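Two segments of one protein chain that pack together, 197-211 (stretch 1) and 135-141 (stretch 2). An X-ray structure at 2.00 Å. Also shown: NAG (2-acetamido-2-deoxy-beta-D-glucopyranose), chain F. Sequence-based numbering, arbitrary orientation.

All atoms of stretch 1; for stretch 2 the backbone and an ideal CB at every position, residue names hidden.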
# COMPACT_ATOMS: atom_id res chain seq x y z
N THR A 197 1.00 20.27 11.64
CA THR A 197 -0.25 20.84 12.18
C THR A 197 -1.45 19.98 11.77
O THR A 197 -2.32 19.68 12.61
CB THR A 197 -0.41 22.30 11.74
OG1 THR A 197 0.72 22.97 12.29
CG2 THR A 197 -1.69 22.95 12.23
N TRP A 198 -1.52 19.61 10.48
CA TRP A 198 -2.61 18.76 10.00
C TRP A 198 -2.59 17.43 10.76
O TRP A 198 -3.60 16.99 11.30
CB TRP A 198 -2.53 18.54 8.47
CG TRP A 198 -3.55 17.56 7.99
CD1 TRP A 198 -4.85 17.82 7.65
CD2 TRP A 198 -3.39 16.13 7.87
NE1 TRP A 198 -5.50 16.65 7.35
CE2 TRP A 198 -4.63 15.61 7.46
CE3 TRP A 198 -2.32 15.25 8.09
CZ2 TRP A 198 -4.82 14.25 7.25
CZ3 TRP A 198 -2.51 13.90 7.87
CH2 TRP A 198 -3.75 13.41 7.46
N MET A 199 -1.41 16.80 10.81
CA MET A 199 -1.24 15.48 11.40
C MET A 199 -1.58 15.53 12.90
O MET A 199 -2.23 14.61 13.42
CB MET A 199 0.21 15.02 11.23
CG MET A 199 0.45 13.59 11.59
SD MET A 199 2.16 13.10 11.29
CE MET A 199 2.99 14.02 12.59
N ASP A 200 -1.16 16.60 13.57
CA ASP A 200 -1.35 16.75 15.01
C ASP A 200 -2.85 16.89 15.33
O ASP A 200 -3.30 16.43 16.38
CB ASP A 200 -0.56 17.94 15.59
CG ASP A 200 0.93 17.68 15.72
OD1 ASP A 200 1.33 16.51 15.65
OD2 ASP A 200 1.68 18.66 15.88
N TYR A 201 -3.61 17.50 14.43
CA TYR A 201 -5.04 17.70 14.68
C TYR A 201 -5.75 16.34 14.79
O TYR A 201 -6.65 16.17 15.64
CB TYR A 201 -5.66 18.60 13.61
CG TYR A 201 -7.14 18.77 13.78
CD1 TYR A 201 -7.67 19.42 14.89
CD2 TYR A 201 -8.03 18.24 12.86
CE1 TYR A 201 -9.03 19.56 15.07
CE2 TYR A 201 -9.40 18.39 13.02
CZ TYR A 201 -9.90 19.04 14.13
OH TYR A 201 -11.25 19.15 14.28
N THR A 202 -5.36 15.36 13.96
CA THR A 202 -5.98 14.02 14.00
C THR A 202 -5.77 13.35 15.36
O THR A 202 -6.58 12.52 15.77
CB THR A 202 -5.46 13.09 12.89
OG1 THR A 202 -4.09 12.76 13.15
CG2 THR A 202 -5.63 13.68 11.51
N LYS A 203 -4.67 13.67 16.05
CA LYS A 203 -4.36 13.09 17.36
C LYS A 203 -5.46 13.46 18.37
O LYS A 203 -5.85 12.63 19.21
CB LYS A 203 -2.99 13.56 17.86
CG LYS A 203 -1.81 13.27 16.94
CD LYS A 203 -0.49 13.75 17.51
CE LYS A 203 0.71 13.35 16.68
NZ LYS A 203 1.87 14.21 16.97
N THR A 204 -5.98 14.69 18.24
CA THR A 204 -6.99 15.24 19.16
C THR A 204 -8.38 14.63 18.91
O THR A 204 -9.21 14.63 19.81
CB THR A 204 -7.04 16.77 19.09
OG1 THR A 204 -7.67 17.18 17.88
CG2 THR A 204 -5.67 17.41 19.20
N THR A 205 -8.65 14.11 17.70
CA THR A 205 -9.99 13.61 17.35
C THR A 205 -10.03 12.07 17.27
O THR A 205 -11.13 11.50 17.26
CB THR A 205 -10.48 14.23 16.04
OG1 THR A 205 -9.56 13.87 15.01
CG2 THR A 205 -10.60 15.74 16.12
N ALA A 206 -8.87 11.39 17.22
CA ALA A 206 -8.79 9.96 16.85
C ALA A 206 -9.61 9.07 17.80
O ALA A 206 -10.41 8.26 17.34
CB ALA A 206 -7.35 9.51 16.83
N ALA A 207 -9.40 9.19 19.11
CA ALA A 207 -10.08 8.36 20.10
C ALA A 207 -11.60 8.63 20.06
O ALA A 207 -12.42 7.70 20.06
CB ALA A 207 -9.49 8.60 21.47
N HIS A 208 -11.99 9.91 20.02
CA HIS A 208 -13.41 10.30 20.04
C HIS A 208 -14.14 9.71 18.83
O HIS A 208 -15.27 9.27 18.94
CB HIS A 208 -13.56 11.83 20.12
CG HIS A 208 -14.97 12.28 20.35
ND1 HIS A 208 -15.65 12.01 21.52
CD2 HIS A 208 -15.83 12.96 19.56
CE1 HIS A 208 -16.87 12.50 21.44
NE2 HIS A 208 -17.00 13.09 20.25
N ILE A 209 -13.46 9.67 17.68
CA ILE A 209 -14.08 9.21 16.45
C ILE A 209 -14.01 7.67 16.35
O ILE A 209 -14.97 7.06 15.91
CB ILE A 209 -13.50 9.94 15.22
CG1 ILE A 209 -13.89 11.42 15.24
CG2 ILE A 209 -13.90 9.28 13.91
CD1 ILE A 209 -13.25 12.28 14.17
N PHE A 210 -12.89 7.04 16.74
CA PHE A 210 -12.67 5.61 16.38
C PHE A 210 -12.61 4.65 17.57
O PHE A 210 -12.71 3.44 17.36
CB PHE A 210 -11.39 5.45 15.56
CG PHE A 210 -11.46 6.02 14.17
CD1 PHE A 210 -12.04 5.29 13.14
CD2 PHE A 210 -10.93 7.26 13.88
CE1 PHE A 210 -12.10 5.81 11.85
CE2 PHE A 210 -10.98 7.78 12.60
CZ PHE A 210 -11.56 7.05 11.58
N TYR A 211 -12.40 5.14 18.80
CA TYR A 211 -12.22 4.21 19.93
C TYR A 211 -13.54 4.03 20.68
O TYR A 211 -14.01 4.94 21.33
CB TYR A 211 -11.09 4.68 20.86
CG TYR A 211 -10.78 3.68 21.95
CD1 TYR A 211 -10.51 2.37 21.63
CD2 TYR A 211 -10.81 4.03 23.30
CE1 TYR A 211 -10.25 1.41 22.61
CE2 TYR A 211 -10.55 3.09 24.29
CZ TYR A 211 -10.27 1.78 23.94
OH TYR A 211 -10.02 0.81 24.87
N UNK A 135 -16.11 19.36 8.70
CA UNK A 135 -15.37 19.26 9.96
C UNK A 135 -15.68 17.99 10.77
O UNK A 135 -14.89 17.60 11.61
CB UNK A 135 -15.67 20.49 10.82
N UNK A 136 -16.82 17.35 10.49
CA UNK A 136 -17.26 16.13 11.18
C UNK A 136 -16.30 14.95 11.02
O UNK A 136 -16.32 14.02 11.83
CB UNK A 136 -18.64 15.72 10.66
N UNK A 137 -15.46 14.98 9.97
CA UNK A 137 -14.47 13.92 9.73
C UNK A 137 -13.28 14.05 10.68
O UNK A 137 -12.44 13.16 10.72
CB UNK A 137 -13.99 13.96 8.28
N UNK A 138 -13.19 15.17 11.42
CA UNK A 138 -12.15 15.38 12.44
C UNK A 138 -10.74 15.34 11.87
O UNK A 138 -9.82 14.98 12.59
CB UNK A 138 -12.28 14.32 13.54
N UNK A 139 -10.58 15.72 10.60
CA UNK A 139 -9.27 15.83 9.94
C UNK A 139 -8.84 14.56 9.21
O UNK A 139 -7.77 14.52 8.60
CB UNK A 139 -8.20 16.19 10.98
N UNK A 140 -9.68 13.52 9.26
CA UNK A 140 -9.51 12.28 8.54
C UNK A 140 -10.21 12.38 7.19
O UNK A 140 -11.01 13.30 6.97
CB UNK A 140 -10.05 11.10 9.35
N UNK A 141 -9.91 11.44 6.29
CA UNK A 141 -10.48 11.43 4.95
C UNK A 141 -11.33 10.18 4.75
O UNK A 141 -10.88 9.06 5.00
CB UNK A 141 -9.38 11.50 3.89
C1 NAG F . -10.23 21.54 10.96
C2 NAG F . -9.05 22.33 11.47
C3 NAG F . -9.26 22.67 12.94
C4 NAG F . -10.60 23.37 13.15
C5 NAG F . -11.68 22.51 12.53
C6 NAG F . -13.08 23.09 12.68
C7 NAG F . -6.75 21.97 10.73
C8 NAG F . -5.63 20.96 10.68
N2 NAG F . -7.86 21.54 11.30
O3 NAG F . -8.19 23.48 13.38
O4 NAG F . -10.86 23.52 14.55
O5 NAG F . -11.37 22.35 11.15
O6 NAG F . -13.31 23.94 11.55
O7 NAG F . -6.60 23.09 10.30

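Position 135 opens a short 3-10 segment. Its CA-to-CB bond points sideways to the helix, and no atom of stretch 1 lies within 5.5 Å of the ideal CB. With phi at -65°, many residues would suit, proline included. The residue is Pro135. Its O accepts a hydrogen bond from water 1 at 2.7 Å, and the same water accepts one from Tyr201 OH at 2.6 Å.

At position 136 the CA-to-CB bond points away from the helix. Stretch 1 sets no limit here, and the helical backbone angles suit most residues. The residue is Gly136.

Position 137 also points away, so the helix again does not select. The residue is Phe137, whose ring stays clear of stretch 1. Its backbone takes part instead: Phe137 O lies 3.7 Å from Ile209 CD1 and accepts a hydrogen bond from the N of residue 140 at 3.1 Å, within a type I' turn.

At position 138 the CA-to-CB bond points toward the helix. An ideal CB would sit 2.3 Å from Ile209 CD1, a clash, and 3.1 Å from Thr205 CB. Phi is +60°, which also favours glycine. The residue is Gly138. Without a side chain, the backbone comes close enough for Thr205 OG1 to donate a hydrogen bond to Gly138 O at 2.7 Å.

Position 139 also points toward the helix. Its ideal CB would clash with Tyr201 CD2 at 2.8 Å. At phi 93° and psi 0°, it would also be jammed against the preceding carbonyl O. Only glycine fits well, and the residue is Gly139. Its backbone packs against aromatic side chains: Gly139 N lies 3.8 Å from Tyr201 CE2, at the ring edge, and Gly139 O lies 3.3 Å from Trp198 CZ2. Water 2 donates to both Gly139 O and Trp198 O, bridging the stretches.

At position 140 the CA-to-CB bond points sideways, but the ideal CB is free of clashes, 4.7 Å from Phe210 CE2. Thr202, Ala206, Ile209 and Phe210 offer a largely apolar pocket. Leucine, methionine or an aromatic residue could suit. The residue is Phe140, with chi1 in m. Its ring reaches in between Thr202 CG2 over one face and the edge of Phe210 over the other. The two phenyl planes meet at 85°, with centroids 5.1 Å apart. Ala206 CB touches Phe140 CZ at 3.9 Å.

Position 141 has no helix atom near its ideal CB, so many residues would suit. The residue is Leu141, which makes no contact with stretch 1.

Stretch 2 (135-141) PGFGGFL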
# COMPACT_ATOMS: atom_id res chain seq x y z
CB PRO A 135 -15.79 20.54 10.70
CG PRO A 135 -17.17 20.85 10.14
CD PRO A 135 -17.06 20.49 8.68
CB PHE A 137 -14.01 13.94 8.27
CG PHE A 137 -15.03 13.34 7.33
CD1 PHE A 137 -15.26 11.97 7.33
CD2 PHE A 137 -15.81 14.14 6.52
CE1 PHE A 137 -16.22 11.41 6.50
CE2 PHE A 137 -16.77 13.58 5.69
CZ PHE A 137 -16.98 12.22 5.68
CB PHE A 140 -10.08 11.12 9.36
CG PHE A 140 -9.41 10.91 10.69
CD1 PHE A 140 -8.19 10.25 10.76
CD2 PHE A 140 -9.98 11.38 11.86
CE1 PHE A 140 -7.57 10.04 11.99
CE2 PHE A 140 -9.36 11.17 13.08
CZ PHE A 140 -8.16 10.51 13.14
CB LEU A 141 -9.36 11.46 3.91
CG LEU A 141 -8.44 12.68 3.93
CD1 LEU A 141 -7.36 12.53 2.87
CD2 LEU A 141 -9.21 13.97 3.73
O HOH W 1 -12.59 19.01 12.11
O HOH W 2 -6.22 16.76 10.26
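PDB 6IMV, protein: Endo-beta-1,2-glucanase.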